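Local coordinates for periplasmic binding protein (PDB 2R79), which binds heme in the periplasm, with a protein side chain as axial ligand of the iron, and probably delivers the heme to an uptake transporter, at residues 2-7 / 24-29; 60-65 / 84-89; 66-71 / 88-93; 142-147 / 195-200; 231-236 / 256-261. All blocks are in the same frame, centred on the assembly; numbering follows the deposited sequence.

Contact 1: residues 2-7 / 24-29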
# COMPACT_ATOMS: atom_id res chain seq x y z
N PRO A 2 23.67 31.23 -14.66
CA PRO A 2 22.28 30.93 -15.02
C PRO A 2 21.41 30.56 -13.82
O PRO A 2 21.83 29.82 -12.93
CB PRO A 2 22.42 29.78 -16.02
CG PRO A 2 23.73 29.15 -15.65
CD PRO A 2 24.60 30.34 -15.37
N GLN A 3 20.18 31.09 -13.79
CA GLN A 3 19.25 30.84 -12.70
C GLN A 3 18.12 29.89 -13.07
O GLN A 3 17.61 29.17 -12.22
CB GLN A 3 18.66 32.15 -12.19
CG GLN A 3 19.69 33.10 -11.62
CD GLN A 3 20.49 32.47 -10.50
OE1 GLN A 3 19.93 32.08 -9.48
NE2 GLN A 3 21.80 32.38 -10.70
N ARG A 4 17.70 29.92 -14.33
CA ARG A 4 16.62 29.05 -14.78
C ARG A 4 17.18 28.05 -15.78
O ARG A 4 17.59 28.41 -16.88
CB ARG A 4 15.50 29.87 -15.43
CG ARG A 4 14.93 30.98 -14.54
CD ARG A 4 13.51 31.34 -14.97
NE ARG A 4 12.52 30.71 -14.10
CZ ARG A 4 11.38 30.18 -14.53
NH1 ARG A 4 11.08 30.18 -15.81
NH2 ARG A 4 10.54 29.64 -13.65
N TRP A 5 17.17 26.78 -15.39
CA TRP A 5 17.69 25.70 -16.22
C TRP A 5 16.62 24.74 -16.73
O TRP A 5 15.67 24.41 -16.02
CB TRP A 5 18.69 24.85 -15.43
CG TRP A 5 19.93 25.53 -14.97
CD1 TRP A 5 20.03 26.73 -14.33
CD2 TRP A 5 21.26 24.99 -15.03
NE1 TRP A 5 21.34 26.97 -13.98
CE2 TRP A 5 22.11 25.92 -14.40
CE3 TRP A 5 21.81 23.81 -15.55
CZ2 TRP A 5 23.49 25.71 -14.27
CZ3 TRP A 5 23.17 23.60 -15.43
CH2 TRP A 5 24.00 24.54 -14.79
N VAL A 6 16.80 24.30 -17.96
CA VAL A 6 15.92 23.30 -18.55
C VAL A 6 16.92 22.20 -18.93
O VAL A 6 17.95 22.48 -19.55
CB VAL A 6 15.19 23.82 -19.80
CG1 VAL A 6 14.62 22.66 -20.59
CG2 VAL A 6 14.07 24.75 -19.37
N SER A 7 16.63 20.97 -18.53
CA SER A 7 17.55 19.88 -18.80
C SER A 7 16.97 18.71 -19.56
O SER A 7 15.89 18.20 -19.23
CB SER A 7 18.15 19.39 -17.48
OG SER A 7 19.03 18.31 -17.71
N LYS A 24 17.13 25.36 -9.36
CA LYS A 24 17.37 26.13 -10.57
C LYS A 24 16.77 25.47 -11.80
O LYS A 24 16.72 26.07 -12.87
CB LYS A 24 18.87 26.36 -10.77
CG LYS A 24 19.44 27.31 -9.73
CD LYS A 24 20.91 27.61 -9.97
CE LYS A 24 21.40 28.65 -8.98
NZ LYS A 24 22.88 28.81 -9.05
N LEU A 25 16.30 24.23 -11.65
CA LEU A 25 15.67 23.50 -12.75
C LEU A 25 14.21 23.91 -12.89
O LEU A 25 13.43 23.72 -11.97
CB LEU A 25 15.74 21.98 -12.49
CG LEU A 25 17.06 21.25 -12.72
CD1 LEU A 25 16.95 19.80 -12.27
CD2 LEU A 25 17.42 21.33 -14.20
N VAL A 26 13.85 24.47 -14.04
CA VAL A 26 12.46 24.88 -14.26
C VAL A 26 11.73 23.96 -15.22
O VAL A 26 10.51 24.05 -15.37
CB VAL A 26 12.36 26.35 -14.79
CG1 VAL A 26 12.93 27.31 -13.76
CG2 VAL A 26 13.07 26.49 -16.12
N GLY A 27 12.47 23.05 -15.85
CA GLY A 27 11.85 22.12 -16.78
C GLY A 27 12.80 21.01 -17.19
O GLY A 27 14.01 21.21 -17.23
N VAL A 28 12.25 19.84 -17.49
CA VAL A 28 13.06 18.70 -17.91
C VAL A 28 12.35 17.85 -18.96
O VAL A 28 11.14 17.94 -19.15
CB VAL A 28 13.40 17.80 -16.71
CG1 VAL A 28 14.11 18.61 -15.64
CG2 VAL A 28 12.14 17.17 -16.15
N ASP A 29 13.13 17.02 -19.66
CA ASP A 29 12.58 16.15 -20.68
C ASP A 29 12.01 14.92 -19.99
O ASP A 29 12.26 14.69 -18.80
CB ASP A 29 13.66 15.75 -21.69
CG ASP A 29 14.59 14.69 -21.14
OD1 ASP A 29 15.33 14.98 -20.17
OD2 ASP A 29 14.57 13.55 -21.67
O HOH W 1 23.67 28.58 -11.69
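Two flat groups frame this pairing of strands, the indole of Trp5 and the guanidinium of Arg4. At the edge of the indole, in its plane, sits the carbonyl oxygen of Pro2: Trp5 NE1 donates to Pro2 O at 3.1 Å, and although the N-H comes from above the carbonyl plane, the bond helps to fix the ring's rotation. The extended Lys24 chain runs alongside the indole, pointing the same way, with Lys24 CB 3.8 Å from Trp5 CD1. Its amine meets the same carbonyl through a water, which donates to Pro2 O and accepts from Lys24 NZ. On one face of the Arg4 guanidinium lies Val26 CG1, offset toward the rim and 3.3 Å from Arg4 NH2; a bend at chi3 (100°) folds the group over that methyl.

From Trp5 onward the strands run parallel, 25° apart. Trp5 N bonds to Lys24 O at 2.7 Å; Trp5 O takes Val26 N at 2.7 Å and, weakly, Gly27 N, because the register slips by one residue in a beta bulge. Beyond it Ser7 N reaches Gly27 O at 2.9 Å, and Asp29 N closes the series on Ser7 O.

Helix 10-18 links the strands in a beta-alpha-beta unit, and Leu104 and Trp107 of helix 94-108 touch the indole. Asp29, held by Thr31, Ser32 and Gly9 near the heme ligand Tyr46, gains several donors that would probably stabilise its negative charge.

Contact 2: residues 60-65 / 84-89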
# COMPACT_ATOMS: atom_id res chain seq x y z
N PRO A 60 14.00 30.07 -20.13
CA PRO A 60 15.25 29.49 -19.63
C PRO A 60 16.50 30.33 -19.89
O PRO A 60 16.64 30.95 -20.95
CB PRO A 60 15.31 28.16 -20.37
CG PRO A 60 14.76 28.53 -21.71
CD PRO A 60 13.55 29.37 -21.35
N ASP A 61 17.40 30.34 -18.92
CA ASP A 61 18.66 31.06 -19.06
C ASP A 61 19.63 30.10 -19.74
O ASP A 61 20.59 30.53 -20.39
CB ASP A 61 19.21 31.47 -17.70
CG ASP A 61 18.45 32.63 -17.09
OD1 ASP A 61 18.34 33.68 -17.76
OD2 ASP A 61 17.97 32.49 -15.94
N ILE A 62 19.39 28.81 -19.59
CA ILE A 62 20.26 27.82 -20.18
C ILE A 62 19.57 26.50 -20.46
O ILE A 62 18.70 26.07 -19.72
CB ILE A 62 21.48 27.55 -19.26
CG1 ILE A 62 22.39 26.48 -19.88
CG2 ILE A 62 21.01 27.11 -17.89
CD1 ILE A 62 23.65 26.21 -19.08
N LEU A 63 19.95 25.88 -21.56
CA LEU A 63 19.41 24.59 -21.95
C LEU A 63 20.61 23.65 -22.07
O LEU A 63 21.54 23.92 -22.82
CB LEU A 63 18.70 24.67 -23.30
CG LEU A 63 18.33 23.31 -23.92
CD1 LEU A 63 17.46 22.53 -22.95
CD2 LEU A 63 17.62 23.50 -25.24
N ILE A 64 20.58 22.56 -21.31
CA ILE A 64 21.67 21.60 -21.36
C ILE A 64 21.19 20.25 -21.89
O ILE A 64 20.04 19.86 -21.67
CB ILE A 64 22.33 21.39 -19.96
CG1 ILE A 64 21.33 20.77 -18.99
CG2 ILE A 64 22.81 22.73 -19.41
CD1 ILE A 64 21.94 20.44 -17.64
N GLY A 65 22.07 19.56 -22.60
CA GLY A 65 21.74 18.26 -23.15
C GLY A 65 23.00 17.64 -23.72
O GLY A 65 24.07 18.25 -23.66
N ARG A 84 20.55 30.12 -24.33
CA ARG A 84 21.90 29.59 -24.22
C ARG A 84 21.84 28.06 -24.22
O ARG A 84 21.37 27.45 -23.26
CB ARG A 84 22.54 30.08 -22.92
CG ARG A 84 23.92 29.51 -22.66
CD ARG A 84 24.45 29.98 -21.32
NE ARG A 84 25.72 29.35 -20.99
CZ ARG A 84 26.39 29.59 -19.87
NH1 ARG A 84 25.91 30.44 -18.98
NH2 ARG A 84 27.54 28.97 -19.64
N VAL A 85 22.31 27.45 -25.30
CA VAL A 85 22.30 26.00 -25.43
C VAL A 85 23.67 25.37 -25.24
O VAL A 85 24.60 25.64 -26.01
CB VAL A 85 21.76 25.57 -26.81
CG1 VAL A 85 21.86 24.06 -26.97
CG2 VAL A 85 20.32 26.01 -26.96
N GLU A 86 23.80 24.54 -24.21
CA GLU A 86 25.06 23.87 -23.91
C GLU A 86 24.95 22.39 -24.25
O GLU A 86 23.91 21.76 -24.02
CB GLU A 86 25.41 24.01 -22.43
CG GLU A 86 25.68 25.42 -21.96
CD GLU A 86 26.89 26.04 -22.62
OE1 GLU A 86 27.93 25.35 -22.71
OE2 GLU A 86 26.81 27.22 -23.02
N THR A 87 26.02 21.82 -24.79
CA THR A 87 26.01 20.41 -25.14
C THR A 87 27.10 19.68 -24.38
O THR A 87 28.28 19.92 -24.60
CB THR A 87 26.22 20.20 -26.65
OG1 THR A 87 25.14 20.81 -27.37
CG2 THR A 87 26.25 18.71 -26.97
N LEU A 88 26.69 18.79 -23.48
CA LEU A 88 27.65 18.01 -22.72
C LEU A 88 27.84 16.69 -23.44
O LEU A 88 27.25 16.47 -24.50
CB LEU A 88 27.15 17.78 -21.29
CG LEU A 88 27.37 18.99 -20.37
CD1 LEU A 88 26.55 20.17 -20.86
CD2 LEU A 88 26.98 18.64 -18.96
N SER A 89 28.67 15.82 -22.88
CA SER A 89 28.96 14.54 -23.51
C SER A 89 28.21 13.35 -22.94
O SER A 89 28.12 13.17 -21.72
CB SER A 89 30.46 14.27 -23.44
OG SER A 89 30.78 13.01 -23.99
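Strands 62-65 and 85-87 lie parallel, 4.7 Å apart at their axes' closest approach with their directions 21° from one another, and pair Leu63 with Val85, Ile64 with Glu86 and Gly65 with Thr87. Leu63 makes two bonds to the neighbouring strand: its N donates to Arg84 O and its O accepts from Glu86 N, each at 2.7 Å and nearly along the C=O axis. Further on, Gly65 N reaches Glu86 O at 3.2 Å on a more bent path, and Leu88 N returns to Gly65 O at 2.7 Å.

On the face of Ile64 and Glu86, the Glu86 chain bends at chi2 (-64°) and turns its carboxylate back along its own strand to Arg84. The Arg84 chain is extended, CG anti to the backbone N, and its NE donates almost straight to Glu86 OE2 at 3.1 Å. That oxygen lies in the guanidinium plane, while the nitrogen stands above the carboxylate plane. Ile62 crosses Glu86 at about a right angle, its CD1 3.6 Å from Glu86 CG and over one face of the guanidinium, near the rim. On the other face of the sheet Leu63 CD2 and Val85 CG2 lie side by side, 4.1 Å apart.

Trp107 of helix 94-108 makes a cation-pi contact with Arg84 and touches Glu86 as well. The salt bridge thus lies against Ile62 and the Trp107 ring at the edge of the sheet, which may strengthen the attraction somewhat.

Contact 3: residues 66-71 / 88-93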
# COMPACT_ATOMS: atom_id res chain seq x y z
N THR A 66 22.88 16.44 -24.27
CA THR A 66 24.03 15.77 -24.86
C THR A 66 23.88 15.75 -26.37
O THR A 66 23.08 16.49 -26.94
CB THR A 66 24.17 14.32 -24.35
OG1 THR A 66 23.07 13.54 -24.82
CG2 THR A 66 24.21 14.29 -22.83
N GLU A 67 24.66 14.89 -27.03
CA GLU A 67 24.61 14.75 -28.48
C GLU A 67 23.24 14.24 -28.90
O GLU A 67 22.72 14.62 -29.95
CB GLU A 67 25.67 13.76 -28.96
CG GLU A 67 27.09 14.12 -28.61
CD GLU A 67 27.32 14.23 -27.12
OE1 GLU A 67 26.99 13.27 -26.39
OE2 GLU A 67 27.83 15.29 -26.68
N GLU A 68 22.66 13.36 -28.08
CA GLU A 68 21.35 12.78 -28.39
C GLU A 68 20.17 13.73 -28.20
O GLU A 68 19.02 13.32 -28.31
CB GLU A 68 21.14 11.49 -27.57
CG GLU A 68 21.45 11.60 -26.09
CD GLU A 68 21.67 10.23 -25.44
OE1 GLU A 68 22.52 9.47 -25.95
OE2 GLU A 68 21.00 9.93 -24.43
N MET A 69 20.46 15.00 -27.92
CA MET A 69 19.41 15.99 -27.76
C MET A 69 19.13 16.60 -29.13
O MET A 69 20.05 16.94 -29.87
CB MET A 69 19.85 17.10 -26.79
CG MET A 69 18.96 18.34 -26.83
SD MET A 69 19.39 19.59 -25.60
CE MET A 69 20.98 20.18 -26.23
N GLY A 70 17.85 16.73 -29.47
CA GLY A 70 17.47 17.29 -30.75
C GLY A 70 15.97 17.42 -30.95
O GLY A 70 15.22 17.41 -29.98
N PRO A 71 15.51 17.51 -32.20
CA PRO A 71 16.31 17.51 -33.43
C PRO A 71 17.17 18.77 -33.59
O PRO A 71 17.04 19.73 -32.84
CB PRO A 71 15.25 17.40 -34.52
CG PRO A 71 14.12 18.19 -33.95
CD PRO A 71 14.08 17.70 -32.52
N LEU A 88 26.69 18.79 -23.48
CA LEU A 88 27.65 18.01 -22.72
C LEU A 88 27.84 16.69 -23.44
O LEU A 88 27.25 16.47 -24.50
CB LEU A 88 27.15 17.78 -21.29
CG LEU A 88 27.37 18.99 -20.37
CD1 LEU A 88 26.55 20.17 -20.86
CD2 LEU A 88 26.98 18.64 -18.96
N SER A 89 28.67 15.82 -22.88
CA SER A 89 28.96 14.54 -23.51
C SER A 89 28.21 13.35 -22.94
O SER A 89 28.12 13.17 -21.72
CB SER A 89 30.46 14.27 -23.44
OG SER A 89 30.78 13.01 -23.99
N ALA A 90 27.67 12.52 -23.83
CA ALA A 90 26.94 11.32 -23.42
C ALA A 90 27.84 10.10 -23.53
O ALA A 90 27.42 8.98 -23.25
CB ALA A 90 25.70 11.14 -24.28
N LYS A 91 29.08 10.31 -23.95
CA LYS A 91 30.01 9.20 -24.10
C LYS A 91 30.19 8.41 -22.80
O LYS A 91 30.32 8.98 -21.73
CB LYS A 91 31.36 9.71 -24.61
CG LYS A 91 31.26 10.28 -26.01
CD LYS A 91 32.60 10.78 -26.52
CE LYS A 91 32.47 11.42 -27.90
NZ LYS A 91 33.76 12.01 -28.36
N PRO A 92 30.19 7.07 -22.91
CA PRO A 92 30.33 6.10 -21.82
C PRO A 92 31.73 5.97 -21.23
O PRO A 92 32.33 4.90 -21.31
CB PRO A 92 29.90 4.78 -22.46
CG PRO A 92 29.13 5.19 -23.69
CD PRO A 92 29.90 6.38 -24.18
N ASP A 93 32.27 7.05 -20.66
CA ASP A 93 33.59 6.98 -20.04
C ASP A 93 33.82 8.08 -19.00
O ASP A 93 33.22 9.15 -19.07
CB ASP A 93 34.70 7.04 -21.10
CG ASP A 93 34.75 8.37 -21.82
OD1 ASP A 93 33.89 8.62 -22.68
OD2 ASP A 93 35.66 9.16 -21.51
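A carboxylate oxygen lies remarkably close to a main-chain carbonyl here: Glu67 OE2 stands 2.5 Å from Leu88 O. The other oxygen of the group is plainly placed, since Ala90 N donates to Glu67 OE1 at 2.8 Å on its syn lone pair. Glu67 gets there by starting with CG anti to its carbonyl carbon and bending at chi2 (60°), so that the carboxylate lies across the backbone from Leu88 to Ala90.

The methyl of Ala90 points at the opposite loop and meets Thr66, with Ala90 CB 3.5 Å from Thr66 CB and Glu67 OE1 also close by. Behind them the Thr66 CA-H faces Leu88 O, CA to O 3.3 Å. A type I turn from Thr66 to Met69 presents Glu67 at its second position, and across the contact Ser89 OG takes Lys91 N in an ST turn.

Glu68, next in the turn, directs OE2 to Gln47 and the backbone of Gly242; the Glu68 side chain is about 6 Å from that of Tyr46 and about 6 Å from a bound heme. These two loops lie at the C-terminal ends of parallel strands 62-65 and 85-87 and lead into helices 72-80 and 94-108, a position beside the ligand cleft characteristic of the Rossmann-like lobes of periplasmic binding proteins.

Contact 4: residues 142-147 / 195-200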
# COMPACT_ATOMS: atom_id res chain seq x y z
N PRO A 142 30.92 -13.99 -16.29
CA PRO A 142 29.89 -14.55 -17.17
C PRO A 142 29.65 -13.76 -18.46
O PRO A 142 29.76 -12.53 -18.49
CB PRO A 142 28.66 -14.54 -16.28
CG PRO A 142 28.84 -13.24 -15.52
CD PRO A 142 30.31 -13.30 -15.13
N GLY A 143 29.33 -14.48 -19.54
CA GLY A 143 29.02 -13.83 -20.81
C GLY A 143 27.59 -13.34 -20.72
O GLY A 143 26.68 -14.12 -20.41
N VAL A 144 27.36 -12.06 -20.99
CA VAL A 144 26.03 -11.49 -20.87
C VAL A 144 25.64 -10.59 -22.04
O VAL A 144 26.49 -10.11 -22.78
CB VAL A 144 25.93 -10.66 -19.55
CG1 VAL A 144 24.55 -10.00 -19.42
CG2 VAL A 144 26.21 -11.56 -18.36
N LEU A 145 24.33 -10.37 -22.20
CA LEU A 145 23.82 -9.48 -23.23
C LEU A 145 22.93 -8.44 -22.56
O LEU A 145 22.23 -8.75 -21.60
CB LEU A 145 23.01 -10.26 -24.27
CG LEU A 145 23.78 -11.19 -25.21
CD1 LEU A 145 22.81 -12.04 -26.01
CD2 LEU A 145 24.66 -10.36 -26.14
N LEU A 146 22.98 -7.21 -23.05
CA LEU A 146 22.16 -6.11 -22.54
C LEU A 146 21.31 -5.66 -23.73
O LEU A 146 21.84 -5.31 -24.78
CB LEU A 146 23.05 -4.96 -22.07
CG LEU A 146 22.58 -3.63 -21.45
CD1 LEU A 146 21.31 -3.14 -22.09
CD2 LEU A 146 22.39 -3.80 -19.97
N VAL A 147 19.99 -5.68 -23.58
CA VAL A 147 19.12 -5.27 -24.67
C VAL A 147 18.18 -4.15 -24.29
O VAL A 147 17.69 -4.10 -23.16
CB VAL A 147 18.27 -6.46 -25.19
CG1 VAL A 147 19.18 -7.58 -25.69
CG2 VAL A 147 17.36 -6.96 -24.09
N PRO A 195 23.55 -16.52 -23.62
CA PRO A 195 23.99 -15.75 -22.46
C PRO A 195 23.65 -16.42 -21.14
O PRO A 195 22.61 -17.06 -21.02
CB PRO A 195 23.23 -14.43 -22.60
CG PRO A 195 22.73 -14.43 -23.99
CD PRO A 195 22.43 -15.85 -24.29
N VAL A 196 24.51 -16.24 -20.15
CA VAL A 196 24.27 -16.79 -18.82
C VAL A 196 23.17 -15.94 -18.19
O VAL A 196 22.40 -16.41 -17.36
CB VAL A 196 25.55 -16.70 -17.95
CG1 VAL A 196 25.19 -16.73 -16.47
CG2 VAL A 196 26.47 -17.85 -18.29
N ALA A 197 23.10 -14.68 -18.61
CA ALA A 197 22.10 -13.75 -18.11
C ALA A 197 21.84 -12.69 -19.17
O ALA A 197 22.72 -12.37 -19.97
CB ALA A 197 22.60 -13.08 -16.83
N VAL A 198 20.63 -12.17 -19.18
CA VAL A 198 20.26 -11.15 -20.14
C VAL A 198 19.73 -9.95 -19.36
O VAL A 198 18.87 -10.11 -18.50
CB VAL A 198 19.17 -11.65 -21.11
CG1 VAL A 198 18.75 -10.54 -22.05
CG2 VAL A 198 19.70 -12.83 -21.90
N VAL A 199 20.25 -8.77 -19.66
CA VAL A 199 19.79 -7.56 -18.99
C VAL A 199 18.84 -6.82 -19.93
O VAL A 199 19.20 -6.51 -21.07
CB VAL A 199 20.97 -6.65 -18.60
CG1 VAL A 199 20.45 -5.32 -18.01
CG2 VAL A 199 21.85 -7.35 -17.56
N ILE A 200 17.63 -6.55 -19.47
CA ILE A 200 16.61 -5.89 -20.28
C ILE A 200 16.28 -4.49 -19.76
O ILE A 200 15.92 -4.32 -18.60
CB ILE A 200 15.30 -6.68 -20.27
CG1 ILE A 200 15.58 -8.14 -20.62
CG2 ILE A 200 14.31 -6.05 -21.24
CD1 ILE A 200 14.83 -9.12 -19.73
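Aliphatic side chains, mostly valine and leucine, fit this pair of strands together, alternating from one sheet face to the other. On the face of Leu146 and Val199, the Val144 methyls form the first bump: CG1 abuts the Ala197 carbonyl oxygen and lies 4.2 Å from Val199 CG2, while CG2 rests 4.2 Å from Ala197 CB. Alanine, with its single methyl, is the low point beside which the valine settles. Farther along, Leu146 sends its CG anti to the backbone N (chi1 -179°), and its side chain crosses that of Val199 obliquely.

The opposite face carries Leu145, Val147, Val198 and Ile200. Here Leu145 crosses the ring of Pro195 obliquely; the proline precedes the strand proper and comes up beside it. Val147 wedges CG2 between neighbours, 4.1 Å from Ile200 CG1 and 4.3 Å from Val198 CG1. At the N-terminal end of the pairing, Pro142 CB meets Val196 CG1 at 4.1 Å.

Beneath these contacts the backbones run parallel, 18° apart. Val196 N bonds to Gly143 O at 3.0 Å, and a weak bond from Leu145 N to Ala197 O follows. The grip then tightens, with Val199 N to Leu145 O and Val147 N to Val199 O both at 2.8 Å and nearly straight.

Phe259 and Leu255 of helix 248-259 cover the face of Val144 and Val199, while Leu232 of strand 232-235 touches Val198 and Ile200. Adjacent parallel strands under a helix, largely buried, form part of the core sheet of the second alpha/beta lobe of this periplasmic binding protein.

Contact 5: residues 231-236 / 256-261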
# COMPACT_ATOMS: atom_id res chain seq x y z
N ARG A 231 17.37 -15.73 -15.07
CA ARG A 231 18.27 -14.59 -15.08
C ARG A 231 18.01 -13.55 -16.16
O ARG A 231 18.93 -13.08 -16.83
CB ARG A 231 19.71 -15.07 -15.13
CG ARG A 231 20.12 -15.80 -13.88
CD ARG A 231 21.61 -16.06 -13.81
NE ARG A 231 21.90 -16.96 -12.71
CZ ARG A 231 23.12 -17.24 -12.27
NH1 ARG A 231 24.18 -16.67 -12.85
NH2 ARG A 231 23.28 -18.08 -11.25
N LEU A 232 16.74 -13.22 -16.35
CA LEU A 232 16.35 -12.18 -17.27
C LEU A 232 16.20 -11.01 -16.30
O LEU A 232 15.16 -10.88 -15.65
CB LEU A 232 15.02 -12.49 -17.94
CG LEU A 232 14.96 -13.72 -18.85
CD1 LEU A 232 13.58 -13.82 -19.48
CD2 LEU A 232 16.04 -13.61 -19.93
N LEU A 233 17.24 -10.20 -16.18
CA LEU A 233 17.25 -9.07 -15.26
C LEU A 233 16.71 -7.80 -15.89
O LEU A 233 17.11 -7.41 -16.98
CB LEU A 233 18.68 -8.85 -14.77
CG LEU A 233 19.39 -10.15 -14.35
CD1 LEU A 233 20.86 -9.89 -14.09
CD2 LEU A 233 18.72 -10.75 -13.12
N VAL A 234 15.80 -7.14 -15.18
CA VAL A 234 15.21 -5.92 -15.70
C VAL A 234 15.88 -4.71 -15.08
O VAL A 234 15.89 -4.55 -13.86
CB VAL A 234 13.70 -5.89 -15.42
CG1 VAL A 234 13.07 -4.63 -16.02
CG2 VAL A 234 13.06 -7.13 -16.04
N LEU A 235 16.45 -3.88 -15.94
CA LEU A 235 17.16 -2.69 -15.50
C LEU A 235 16.40 -1.41 -15.80
O LEU A 235 15.72 -1.31 -16.83
CB LEU A 235 18.53 -2.62 -16.19
CG LEU A 235 19.49 -1.55 -15.66
CD1 LEU A 235 20.03 -2.00 -14.31
CD2 LEU A 235 20.64 -1.34 -16.63
N ASP A 236 16.52 -0.45 -14.90
CA ASP A 236 15.89 0.86 -15.06
C ASP A 236 16.50 1.50 -16.30
O ASP A 236 17.68 1.83 -16.32
CB ASP A 236 16.17 1.71 -13.83
CG ASP A 236 15.54 3.08 -13.91
OD1 ASP A 236 14.92 3.41 -14.95
OD2 ASP A 236 15.67 3.84 -12.92
N SER A 256 26.33 -6.73 -10.27
CA SER A 256 27.46 -7.59 -9.95
C SER A 256 27.07 -8.66 -8.95
O SER A 256 27.61 -9.77 -8.97
CB SER A 256 28.67 -6.76 -9.45
OG SER A 256 28.40 -6.08 -8.23
N ALA A 257 26.11 -8.35 -8.07
CA ALA A 257 25.64 -9.33 -7.09
C ALA A 257 24.89 -10.44 -7.83
O ALA A 257 25.00 -11.62 -7.48
CB ALA A 257 24.73 -8.67 -6.06
N ALA A 258 24.14 -10.07 -8.86
CA ALA A 258 23.40 -11.04 -9.67
C ALA A 258 24.35 -11.85 -10.56
O ALA A 258 24.10 -13.02 -10.85
CB ALA A 258 22.37 -10.33 -10.53
N PHE A 259 25.45 -11.21 -10.98
CA PHE A 259 26.45 -11.86 -11.84
C PHE A 259 27.36 -12.83 -11.08
O PHE A 259 27.88 -13.79 -11.66
CB PHE A 259 27.29 -10.80 -12.55
CG PHE A 259 26.54 -10.00 -13.60
CD1 PHE A 259 27.07 -8.83 -14.11
CD2 PHE A 259 25.30 -10.44 -14.07
CE1 PHE A 259 26.39 -8.09 -15.08
CE2 PHE A 259 24.61 -9.71 -15.05
CZ PHE A 259 25.16 -8.53 -15.55
N TYR A 260 27.57 -12.57 -9.78
CA TYR A 260 28.40 -13.43 -8.93
C TYR A 260 27.58 -13.74 -7.69
O TYR A 260 27.88 -13.25 -6.61
CB TYR A 260 29.69 -12.71 -8.52
CG TYR A 260 30.58 -12.34 -9.66
CD1 TYR A 260 30.39 -11.16 -10.37
CD2 TYR A 260 31.58 -13.22 -10.09
CE1 TYR A 260 31.16 -10.85 -11.49
CE2 TYR A 260 32.36 -12.92 -11.20
CZ TYR A 260 32.15 -11.74 -11.90
OH TYR A 260 32.93 -11.44 -12.99
N PRO A 261 26.55 -14.58 -7.84
CA PRO A 261 25.67 -14.97 -6.73
C PRO A 261 26.33 -15.63 -5.53
O PRO A 261 25.75 -15.64 -4.44
CB PRO A 261 24.64 -15.88 -7.41
CG PRO A 261 25.42 -16.50 -8.52
CD PRO A 261 26.22 -15.34 -9.06
O HOH W 2 26.58 -15.98 -13.08
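Leu233 pushes its CD1 into the angle between two helix residues, 3.9 Å from Ala258 CB and equally 3.9 Å from Phe259 CE2. Its CG is anti to the carbonyl carbon and chi2 is extended (171°), so one methyl is carried straight out from the strand toward the last turn of the helix. The approach to the Phe259 ring is oblique. Although the Phe259 side chain sets out away from the strand, its ring end comes back, and so a single methyl touches both residues.

Arg231, two residues earlier, points the same way from just before the strand. Its chain is extended from CG to NE and places the guanidinium against the helix end: NH2 lies 3.8 Å from Pro261 CG, the two side chains crossing at about a right angle, while the Ala258 carbonyl oxygen stands over one face, 4.2 Å from Arg231 NH1.

Strand 232-235 and helix 248-259 both belong to the C-terminal alpha/beta lobe, where the helix packs against the sheet in which strand 197-202 is the parallel neighbour of 232-235. The helix finishes at Phe259, with Tyr260 the first residue to leave helical angles, although Tyr260 N still bonds to Ser256 O at 2.9 Å.

A water in the guanidinium plane joins the two segments at this end: it donates to Phe259 O at 2.9 Å and accepts weakly from Arg231 NH1. Phe259 O also receives Gln139 NE2, and Arg231 NH2 makes a weak hydrogen bond to Ser23 of a neighbouring subunit.

Overall arrangement
The five contacts divide between two lobes with the heme site between them. Contacts 1 and 2, centres 9 Å apart, share one parallel sheet in which strands 5-7 and 62-65 are neighbours, joined by Arg4 O to Asp61 N at 2.8 Å. Contact 3 continues from contact 2 through Leu88 and Ser89, and brings Glu68 within about 6 Å of the heme, side chain to ligand. In the other lobe contacts 4 and 5, also 9 Å apart by centres, meet where Ile200 N approaches Leu233 O at 2.7 Å. Contacts 3 and 4 have centres 25 Å apart; the Leu146 side chain of contact 4 lies about 8 Å from a heme.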